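SusD homolog (Bacteroides thetaiotaomicron, PDB 4MRU) probably binds mucin O-glycans at the cell surface as a SusD-like lipoprotein, delivering them for uptake through a partner outer-membrane transporter. Local coordinates at residues Leu113-Met118 with Ile128-Val133; Gln168-Asn173 with Gln194-Leu199; Gly261-Cys266 with Met294-Asn299. One frame throughout, in Å; residues are numbered along the deposited sequence. Where two conformers were deposited one is given.

Interaction 1 (Leu113-Met118 with Ile128-Val133); sequences LRVTIM and IPYSKV
The guanidinium of Arg-114 lies flat on the phenol ring of Tyr-130, a parallel stack with the two planes only 6° apart. It is also a cation-pi pair: Arg-114 CZ stands 3.8 Å from the centroid of the Tyr-130 ring, displaced from the ring normal, while NH2 sits almost directly above the middle of the ring. From there NH2 gives a weak, bent hydrogen bond to the backbone O of Tyr-130, 3.1 Å away, so the one residue meets the arginine with both its ring face and its carbonyl. Arg-114 NH1 comes within 3.3 Å of Tyr-130 OH, but the angle is poor for a bond. The side chains arrive tip to tip. Arg-114 has CG anti to the backbone N (chi1 169°) and runs out extended to NE; Tyr-130 likewise puts CG anti to N (chi1 -169°). Met-118, a selenomethionine, crosses the ring obliquely, with CB 3.7 Å from Tyr-130 CE1 and CG in the ring plane at its edge, and Val-115 CG2 touches Tyr-130 OH at 3.5 Å. In the TPR-like helical fold of SusD proteins, the stack of Arg-114 on Tyr-130 holds the loop after helix 104-125 against that helix, and Tyr-130 opens a type I turn to Val-133. An alanine in place of Tyr-130 would remove the aromatic face and the hydroxyl, and would probably leave the Arg-114 guanidinium less firmly oriented. Further out, Glu-162 of helix 152-173 takes a salt bridge from Arg-114 NH1 through OE2 and a hydrogen bond with Tyr-130 OH through OE1, which ties both tips to one carboxylate. Tyr-91 OH bonds Arg-114 NE, and Tyr-94 makes a second cation-pi contact with the guanidinium.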
loop_
_atom_site.group_PDB
_atom_site.type_symbol
_atom_site.label_atom_id
_atom_site.label_comp_id
_atom_site.label_asym_id
_atom_site.label_seq_id
_atom_site.Cartn_x
_atom_site.Cartn_y
_atom_site.Cartn_z
ATOM N N LEU A 113 13.937 0.444 -8.975
ATOM C CA LEU A 113 13.776 0.313 -7.549
ATOM C C LEU A 113 13.562 1.680 -6.916
ATOM O O LEU A 113 12.738 1.814 -6.014
ATOM C CB LEU A 113 14.970 -0.373 -6.936
ATOM C CG LEU A 113 15.037 -1.853 -7.275
ATOM C CD1 LEU A 113 16.395 -2.367 -6.893
ATOM C CD2 LEU A 113 13.932 -2.664 -6.586
ATOM N N ARG A 114 14.253 2.704 -7.401
ATOM C CA ARG A 114 14.028 4.036 -6.869
ATOM C C ARG A 114 12.570 4.492 -7.102
ATOM O O ARG A 114 11.935 5.055 -6.209
ATOM C CB ARG A 114 15.004 5.010 -7.461
ATOM C CG ARG A 114 14.651 6.460 -7.159
ATOM C CD ARG A 114 15.852 7.309 -7.506
ATOM N NE ARG A 114 15.556 8.736 -7.492
ATOM C CZ ARG A 114 15.233 9.461 -8.548
ATOM N NH1 ARG A 114 15.101 8.931 -9.772
ATOM N NH2 ARG A 114 15.044 10.758 -8.378
ATOM N N VAL A 115 12.049 4.273 -8.299
ATOM C CA VAL A 115 10.678 4.601 -8.548
ATOM C C VAL A 115 9.778 3.817 -7.583
ATOM O O VAL A 115 8.844 4.357 -7.011
ATOM C CB VAL A 115 10.266 4.291 -9.999
ATOM C CG1 VAL A 115 8.767 4.389 -10.155
ATOM C CG2 VAL A 115 10.982 5.225 -10.977
ATOM N N THR A 116 10.022 2.526 -7.441
ATOM C CA THR A 116 9.169 1.700 -6.602
ATOM C C THR A 116 9.145 2.211 -5.138
ATOM O O THR A 116 8.106 2.268 -4.518
ATOM C CB THR A 116 9.637 0.226 -6.677
ATOM O OG1 THR A 116 9.646 -0.201 -8.043
ATOM C CG2 THR A 116 8.748 -0.688 -5.844
ATOM N N ILE A 117 10.305 2.558 -4.592
ATOM C CA ILE A 117 10.409 3.083 -3.236
ATOM C C ILE A 117 9.642 4.394 -3.110
ATOM O O ILE A 117 8.849 4.605 -2.194
ATOM C CB ILE A 117 11.884 3.364 -2.874
ATOM C CG1 ILE A 117 12.639 2.066 -2.748
ATOM C CG2 ILE A 117 11.978 4.136 -1.561
ATOM C CD1 ILE A 117 14.155 2.202 -2.839
HETATM N N MSE A 118 9.899 5.284 -4.062
HETATM C CA MSE A 118 9.435 6.645 -3.923
HETATM C C MSE A 118 7.999 6.863 -4.382
HETATM O O MSE A 118 7.385 7.878 -4.015
HETATM C CB MSE A 118 10.344 7.558 -4.728
HETATM C CG MSE A 118 11.766 7.606 -4.167
HETATM SE SE MSE A 118 11.774 8.276 -2.295
HETATM C CE MSE A 118 13.585 7.694 -1.746
ATOM N N ILE A 128 7.455 15.921 -2.822
ATOM C CA ILE A 128 8.635 15.359 -2.215
ATOM C C ILE A 128 9.859 15.741 -3.042
ATOM O O ILE A 128 9.760 15.963 -4.255
ATOM C CB ILE A 128 8.629 13.803 -2.140
ATOM C CG1 ILE A 128 8.441 13.155 -3.509
ATOM C CG2 ILE A 128 7.530 13.276 -1.224
ATOM C CD1 ILE A 128 8.920 11.719 -3.522
ATOM N N PRO A 129 11.018 15.770 -2.394
ATOM C CA PRO A 129 12.293 15.809 -3.105
ATOM C C PRO A 129 12.428 14.552 -3.948
ATOM O O PRO A 129 12.096 13.493 -3.489
ATOM C CB PRO A 129 13.330 15.808 -1.991
ATOM C CG PRO A 129 12.587 16.139 -0.743
ATOM C CD PRO A 129 11.193 15.672 -0.936
ATOM N N TYR A 130 12.773 14.716 -5.211
ATOM C CA TYR A 130 12.878 13.625 -6.122
ATOM C C TYR A 130 13.892 13.985 -7.234
ATOM O O TYR A 130 15.030 13.583 -7.148
ATOM C CB TYR A 130 11.514 13.246 -6.732
ATOM C CG TYR A 130 11.613 11.906 -7.489
ATOM C CD1 TYR A 130 11.787 10.713 -6.809
ATOM C CD2 TYR A 130 11.495 11.849 -8.864
ATOM C CE1 TYR A 130 11.883 9.486 -7.482
ATOM C CE2 TYR A 130 11.549 10.644 -9.534
ATOM C CZ TYR A 130 11.776 9.476 -8.851
ATOM O OH TYR A 130 11.876 8.287 -9.505
ATOM N N SER A 131 13.507 14.788 -8.225
ATOM C CA SER A 131 14.402 15.086 -9.366
ATOM C C SER A 131 15.653 15.916 -8.996
ATOM O O SER A 131 16.665 15.844 -9.681
ATOM C CB SER A 131 13.633 15.783 -10.524
ATOM O OG SER A 131 13.216 17.095 -10.141
ATOM N N LYS A 132 15.584 16.716 -7.943
ATOM C CA LYS A 132 16.695 17.628 -7.604
ATOM C C LYS A 132 17.501 17.149 -6.409
ATOM O O LYS A 132 18.232 17.921 -5.801
ATOM C CB LYS A 132 16.148 19.029 -7.330
ATOM C CG LYS A 132 15.489 19.648 -8.564
ATOM C CD LYS A 132 14.610 20.808 -8.174
ATOM C CE LYS A 132 14.054 21.509 -9.398
ATOM N NZ LYS A 132 13.233 22.661 -8.962
ATOM N N VAL A 133 17.355 15.887 -6.037
ATOM C CA VAL A 133 18.184 15.350 -4.975
ATOM C C VAL A 133 19.601 15.162 -5.535
ATOM O O VAL A 133 19.761 14.579 -6.601
ATOM C CB VAL A 133 17.610 14.045 -4.427
ATOM C CG1 VAL A 133 18.545 13.462 -3.382
ATOM C CG2 VAL A 133 16.220 14.305 -3.830
#

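Interaction 2 (Gln168-Asn173 with Gln194-Leu199); sequences QALEDN and QWRLFL
Arg-196 starts with CG beside its backbone N (chi1 -66°), runs straight through chi2, then bends at chi3 (71°), which turns its guanidinium toward Glu-171. Glu-171 takes the other course, with CG anti to N (chi1 -180°) and the chain extended beyond it, so the two side chains cross obliquely. Glu-171 CB lies over one face of the guanidinium, 3.9 Å from Arg-196 CZ, while its carboxylate reaches Arg-196 NH2 with OE2 at 3.4 Å. Nearer the backbone, the aliphatic part of Arg-196 does the packing: Arg-196 CG slides past Leu-170 CB, 3.9 Å apart, the two side chains running in opposite directions. Leu-170 CD1 then touches Trp-195 CB at 4.2 Å, with Leu-199 CD1 a little farther off. The segments belong to helices 152-173 and 192-209 in the helical, TPR-like part of the fold; the axes of 168-173 and 194-199 come within 10.2 Å and run roughly antiparallel. Within 168-173, Asn-173 ND2 donates to Ala-169 O over 2.8 Å, on a carbonyl lone pair. Arg-196 NE has its own salt bridge to Asp-167, one turn before Glu-171. The Glu-171 salt bridge is an attraction of charges alone, because OE2 lies well out of the guanidinium plane and no N-H points at it; Asp-167 probably does more to fix the group's orientation.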
loop_
_atom_site.group_PDB
_atom_site.type_symbol
_atom_site.label_atom_id
_atom_site.label_comp_id
_atom_site.label_asym_id
_atom_site.label_seq_id
_atom_site.Cartn_x
_atom_site.Cartn_y
_atom_site.Cartn_z
ATOM N N GLN A 168 13.069 -0.009 -21.531
ATOM C CA GLN A 168 13.830 -0.129 -22.779
ATOM C C GLN A 168 15.172 -0.828 -22.561
ATOM O O GLN A 168 15.597 -1.664 -23.391
ATOM C CB GLN A 168 14.061 1.247 -23.394
ATOM C CG GLN A 168 14.803 1.203 -24.731
ATOM C CD GLN A 168 15.154 2.572 -25.267
ATOM O OE1 GLN A 168 15.061 3.584 -24.570
ATOM N NE2 GLN A 168 15.575 2.606 -26.524
ATOM N N ALA A 169 15.848 -0.506 -21.454
ATOM C CA ALA A 169 17.168 -1.038 -21.223
ATOM C C ALA A 169 17.077 -2.530 -20.867
ATOM O O ALA A 169 17.919 -3.324 -21.295
ATOM C CB ALA A 169 17.901 -0.251 -20.142
ATOM N N LEU A 170 16.039 -2.917 -20.134
ATOM C CA LEU A 170 15.804 -4.323 -19.844
ATOM C C LEU A 170 15.464 -5.122 -21.119
ATOM O O LEU A 170 16.050 -6.187 -21.374
ATOM C CB LEU A 170 14.671 -4.486 -18.852
ATOM C CG LEU A 170 15.023 -4.015 -17.433
ATOM C CD1 LEU A 170 13.798 -4.176 -16.562
ATOM C CD2 LEU A 170 16.225 -4.745 -16.838
ATOM N N GLU A 171 14.527 -4.598 -21.904
ATOM C CA GLU A 171 14.144 -5.247 -23.132
ATOM C C GLU A 171 15.332 -5.384 -24.072
ATOM O O GLU A 171 15.493 -6.426 -24.679
ATOM C CB GLU A 171 13.060 -4.456 -23.811
ATOM C CG GLU A 171 12.539 -5.023 -25.134
ATOM C CD GLU A 171 11.511 -4.091 -25.753
ATOM O OE1 GLU A 171 11.902 -3.025 -26.272
ATOM O OE2 GLU A 171 10.318 -4.378 -25.676
ATOM N N ASP A 172 16.132 -4.330 -24.240
ATOM C CA ASP A 172 17.251 -4.371 -25.182
ATOM C C ASP A 172 18.412 -5.246 -24.734
ATOM O O ASP A 172 19.252 -5.617 -25.575
ATOM C CB ASP A 172 17.809 -2.981 -25.433
ATOM C CG ASP A 172 16.846 -2.096 -26.213
ATOM O OD1 ASP A 172 15.900 -2.617 -26.827
ATOM O OD2 ASP A 172 17.053 -0.863 -26.217
ATOM N N ASN A 173 18.489 -5.590 -23.449
ATOM C CA ASN A 173 19.617 -6.392 -22.956
ATOM C C ASN A 173 19.286 -7.773 -22.370
ATOM O O ASN A 173 20.191 -8.559 -22.071
ATOM C CB ASN A 173 20.366 -5.593 -21.911
ATOM C CG ASN A 173 21.087 -4.437 -22.526
ATOM O OD1 ASN A 173 22.127 -4.617 -23.143
ATOM N ND2 ASN A 173 20.514 -3.244 -22.410
ATOM N N GLN A 194 10.870 -11.236 -15.713
ATOM C CA GLN A 194 9.936 -11.014 -14.603
ATOM C C GLN A 194 10.005 -9.575 -14.125
ATOM O O GLN A 194 8.973 -9.011 -13.795
ATOM C CB GLN A 194 10.196 -11.999 -13.455
ATOM C CG GLN A 194 9.700 -13.402 -13.784
ATOM C CD GLN A 194 10.039 -14.378 -12.686
ATOM O OE1 GLN A 194 11.174 -14.410 -12.189
ATOM N NE2 GLN A 194 9.053 -15.133 -12.258
ATOM N N TRP A 195 11.207 -8.978 -14.074
ATOM C CA TRP A 195 11.314 -7.544 -13.770
ATOM C C TRP A 195 10.470 -6.710 -14.740
ATOM O O TRP A 195 9.829 -5.742 -14.300
ATOM C CB TRP A 195 12.767 -7.066 -13.757
ATOM C CG TRP A 195 13.459 -7.399 -12.494
ATOM C CD1 TRP A 195 14.449 -8.304 -12.305
ATOM C CD2 TRP A 195 13.151 -6.858 -11.201
ATOM N NE1 TRP A 195 14.821 -8.347 -10.977
ATOM C CE2 TRP A 195 14.029 -7.479 -10.270
ATOM C CE3 TRP A 195 12.204 -5.943 -10.736
ATOM C CZ2 TRP A 195 13.983 -7.197 -8.903
ATOM C CZ3 TRP A 195 12.150 -5.660 -9.362
ATOM C CH2 TRP A 195 13.065 -6.254 -8.467
ATOM N N ARG A 196 10.390 -7.091 -16.025
ATOM C CA ARG A 196 9.530 -6.314 -16.946
ATOM C C ARG A 196 8.026 -6.444 -16.632
ATOM O O ARG A 196 7.293 -5.463 -16.709
ATOM C CB ARG A 196 9.781 -6.678 -18.416
ATOM C CG ARG A 196 11.188 -6.263 -18.847
ATOM C CD ARG A 196 11.352 -6.396 -20.351
ATOM N NE ARG A 196 10.583 -5.364 -20.993
ATOM C CZ ARG A 196 9.726 -5.536 -21.989
ATOM N NH1 ARG A 196 9.507 -6.720 -22.528
ATOM N NH2 ARG A 196 9.099 -4.476 -22.464
ATOM N N LEU A 197 7.571 -7.643 -16.283
ATOM C CA LEU A 197 6.197 -7.830 -15.879
ATOM C C LEU A 197 5.887 -6.932 -14.696
ATOM O O LEU A 197 4.840 -6.226 -14.653
ATOM C CB LEU A 197 5.926 -9.284 -15.516
ATOM C CG LEU A 197 6.079 -10.294 -16.663
ATOM C CD1 LEU A 197 5.823 -11.699 -16.119
ATOM C CD2 LEU A 197 5.140 -9.947 -17.792
ATOM N N PHE A 198 6.797 -6.933 -13.732
ATOM C CA PHE A 198 6.581 -6.112 -12.550
ATOM C C PHE A 198 6.546 -4.633 -12.935
ATOM O O PHE A 198 5.686 -3.870 -12.467
ATOM C CB PHE A 198 7.657 -6.348 -11.486
ATOM C CG PHE A 198 7.634 -5.345 -10.408
ATOM C CD1 PHE A 198 6.627 -5.377 -9.450
ATOM C CD2 PHE A 198 8.583 -4.348 -10.350
ATOM C CE1 PHE A 198 6.577 -4.427 -8.445
ATOM C CE2 PHE A 198 8.530 -3.395 -9.357
ATOM C CZ PHE A 198 7.540 -3.456 -8.392
ATOM N N LEU A 199 7.506 -4.215 -13.731
ATOM C CA LEU A 199 7.544 -2.794 -14.148
ATOM C C LEU A 199 6.248 -2.363 -14.813
ATOM O O LEU A 199 5.711 -1.286 -14.532
ATOM C CB LEU A 199 8.724 -2.577 -15.090
ATOM C CG LEU A 199 9.071 -1.192 -15.587
ATOM C CD1 LEU A 199 10.559 -1.161 -15.911
ATOM C CD2 LEU A 199 8.248 -0.820 -16.799
#

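Interaction 3 (Gly261-Cys266 with Met294-Asn299); sequences GADIIC and MRIGIN. With EDO (1,2-ethanediol), chain K.
One residue, Gly-261, separates the short strand 258-260 from helix 262-270, and the contact sits at that junction: Gly-261 occupies the N-cap position and forms a single beta bridge with selenomethionine Met-294, their CA atoms 4.7 Å apart. A backbone hydrogen bond between Met-294 and Val-260 accompanies the bridge. The carbonyl O of Met-294 faces the start of the helix, where it takes a weak, bent hydrogen bond from Ala-262 N at 2.8 Å and a CA-H...O contact from Gly-261 CA at 3.4 Å. Ala-262 CB packs on the backbone of the partner loop, 4.0 Å from Arg-295 CA. Ile-296 turns its side chain toward the helix start, with CG1 beside its backbone N (chi1 -64°), and lays CD1 4.0 Å from Gly-261 CA; a side chain at Gly-261 would run into that methyl. Asp-263 crosses Ile-296 at about a right angle, its OD1 3.8 Å from Ile-296 CD1, while OD2 accepts a hydrogen bond from Leu-443 N. Arg-295 points the other way, bent at chi2 (75°), and is held by the backbone carbonyls of Pro-444 and Tyr-388; at the guanidinium edge its NH1 also bonds O2 of an ethanediol (EDO) probably left from the crystallisation liquor. One water completes the junction, donating to Asp-263 OD1 and accepting from Ile-296 N, 2.8 Å away.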
loop_
_atom_site.group_PDB
_atom_site.type_symbol
_atom_site.label_atom_id
_atom_site.label_comp_id
_atom_site.label_asym_id
_atom_site.label_seq_id
_atom_site.Cartn_x
_atom_site.Cartn_y
_atom_site.Cartn_z
ATOM N N GLY A 261 -7.148 -4.999 12.956
ATOM C CA GLY A 261 -8.171 -4.006 13.074
ATOM C C GLY A 261 -9.584 -4.514 12.832
ATOM O O GLY A 261 -9.800 -5.562 12.195
ATOM N N ALA A 262 -10.553 -3.746 13.338
ATOM C CA ALA A 262 -11.941 -4.128 13.279
ATOM C C ALA A 262 -12.439 -4.218 11.839
ATOM O O ALA A 262 -13.266 -5.076 11.513
ATOM C CB ALA A 262 -12.784 -3.132 14.035
ATOM N N ASP A 263 -11.960 -3.312 10.992
ATOM C CA ASP A 263 -12.551 -3.174 9.657
ATOM C C ASP A 263 -12.367 -4.426 8.847
ATOM O O ASP A 263 -13.337 -4.998 8.339
ATOM C CB ASP A 263 -11.948 -1.987 8.910
ATOM C CG ASP A 263 -12.068 -0.699 9.688
ATOM O OD1 ASP A 263 -11.199 -0.421 10.558
ATOM O OD2 ASP A 263 -13.049 0.004 9.415
ATOM N N ILE A 264 -11.135 -4.887 8.724
ATOM C CA ILE A 264 -10.882 -6.063 7.888
ATOM C C ILE A 264 -11.591 -7.314 8.448
ATOM O O ILE A 264 -12.108 -8.140 7.688
ATOM C CB ILE A 264 -9.393 -6.311 7.655
ATOM C CG1 ILE A 264 -9.236 -7.391 6.561
ATOM C CG2 ILE A 264 -8.678 -6.692 8.960
ATOM C CD1 ILE A 264 -7.903 -7.401 5.896
ATOM N N ILE A 265 -11.703 -7.414 9.765
ATOM C CA ILE A 265 -12.485 -8.494 10.368
ATOM C C ILE A 265 -14.006 -8.392 10.106
ATOM O O ILE A 265 -14.660 -9.417 9.873
ATOM C CB ILE A 265 -12.214 -8.577 11.882
ATOM C CG1 ILE A 265 -10.747 -8.861 12.137
ATOM C CG2 ILE A 265 -13.065 -9.660 12.525
ATOM C CD1 ILE A 265 -10.294 -10.242 11.743
ATOM N N CYS A 266 -14.576 -7.186 10.145
ATOM C CA CYS A 266 -15.987 -7.004 9.839
ATOM C C CYS A 266 -16.340 -7.493 8.445
ATOM O O CYS A 266 -17.332 -8.206 8.253
ATOM C CB CYS A 266 -16.395 -5.524 9.920
ATOM S SG CYS A 266 -16.540 -4.928 11.603
HETATM N N MSE A 294 -9.647 -5.157 16.626
HETATM C CA MSE A 294 -9.628 -4.033 17.543
HETATM C C MSE A 294 -10.063 -2.772 16.816
HETATM O O MSE A 294 -9.648 -2.510 15.691
HETATM C CB MSE A 294 -8.194 -3.892 18.083
HETATM C CG MSE A 294 -7.990 -2.794 19.127
HETATM SE SE MSE A 294 -6.118 -2.096 19.060
HETATM C CE MSE A 294 -5.175 -3.796 19.004
ATOM N N ARG A 295 -10.880 -1.968 17.465
ATOM C CA ARG A 295 -11.287 -0.688 16.889
ATOM C C ARG A 295 -10.063 0.185 16.690
ATOM O O ARG A 295 -9.278 0.358 17.593
ATOM C CB ARG A 295 -12.304 0.025 17.764
ATOM C CG ARG A 295 -12.937 1.280 17.148
ATOM C CD ARG A 295 -13.968 0.948 16.064
ATOM N NE ARG A 295 -14.498 2.167 15.555
ATOM C CZ ARG A 295 -15.546 2.794 16.062
ATOM N NH1 ARG A 295 -16.251 2.272 17.098
ATOM N NH2 ARG A 295 -15.902 3.950 15.538
ATOM N N ILE A 296 -9.917 0.752 15.505
ATOM C CA ILE A 296 -8.788 1.655 15.227
ATOM C C ILE A 296 -9.139 3.102 15.568
ATOM O O ILE A 296 -10.177 3.585 15.164
ATOM C CB ILE A 296 -8.351 1.559 13.754
ATOM C CG1 ILE A 296 -7.830 0.155 13.496
ATOM C CG2 ILE A 296 -7.293 2.613 13.412
ATOM C CD1 ILE A 296 -7.666 -0.174 12.044
ATOM N N GLY A 297 -8.247 3.756 16.302
ATOM C CA GLY A 297 -8.454 5.139 16.752
ATOM C C GLY A 297 -9.174 5.317 18.084
ATOM O O GLY A 297 -10.217 5.977 18.164
ATOM N N ILE A 298 -8.577 4.758 19.126
ATOM C CA ILE A 298 -9.128 4.715 20.430
ATOM C C ILE A 298 -8.023 4.963 21.460
ATOM O O ILE A 298 -6.871 4.883 21.112
ATOM C CB ILE A 298 -9.711 3.330 20.725
ATOM C CG1 ILE A 298 -8.629 2.258 20.625
ATOM C CG2 ILE A 298 -10.891 3.028 19.781
ATOM C CD1 ILE A 298 -9.024 0.902 21.171
ATOM N N ASN A 299 -8.419 5.232 22.710
ATOM C CA ASN A 299 -7.537 5.213 23.871
ATOM C C ASN A 299 -8.146 4.221 24.849
ATOM O O ASN A 299 -8.987 4.576 25.652
ATOM C CB ASN A 299 -7.388 6.603 24.508
ATOM C CG ASN A 299 -6.673 7.643 23.617
ATOM O OD1 ASN A 299 -6.848 8.838 23.821
ATOM N ND2 ASN A 299 -5.851 7.211 22.728
HETATM C C1 EDO K . -17.698 5.379 20.104
HETATM O O1 EDO K . -18.422 6.081 19.041
HETATM C C2 EDO K . -17.910 3.849 20.205
HETATM O O2 EDO K . -18.416 3.206 18.997
HETATM O O HOH W 1 -11.624 0.249 13.299
#

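Along the chain the three contacts come in series, each closing before the next opens. Interactions 1 and 2 are neighbours in the helical region, their centres about 19 Å apart, and they touch through helix 104-125 on helix 192-209: Leu-113 CD2 packs on Trp-195 CH2 and Thr-116 OG1 on Phe-198 CE2. Helix 152-173 serves both, Glu-162 reaching interaction 1 and residues 168-173 forming interaction 2. Interaction 3 lies on the opposite side of the chain's centre, about 33 and 40 Å from the others between centres. Interactions 1 and 2 thus belong to one packed group of helices, while interaction 3 joins a helix start to a loop on the far side of the protein.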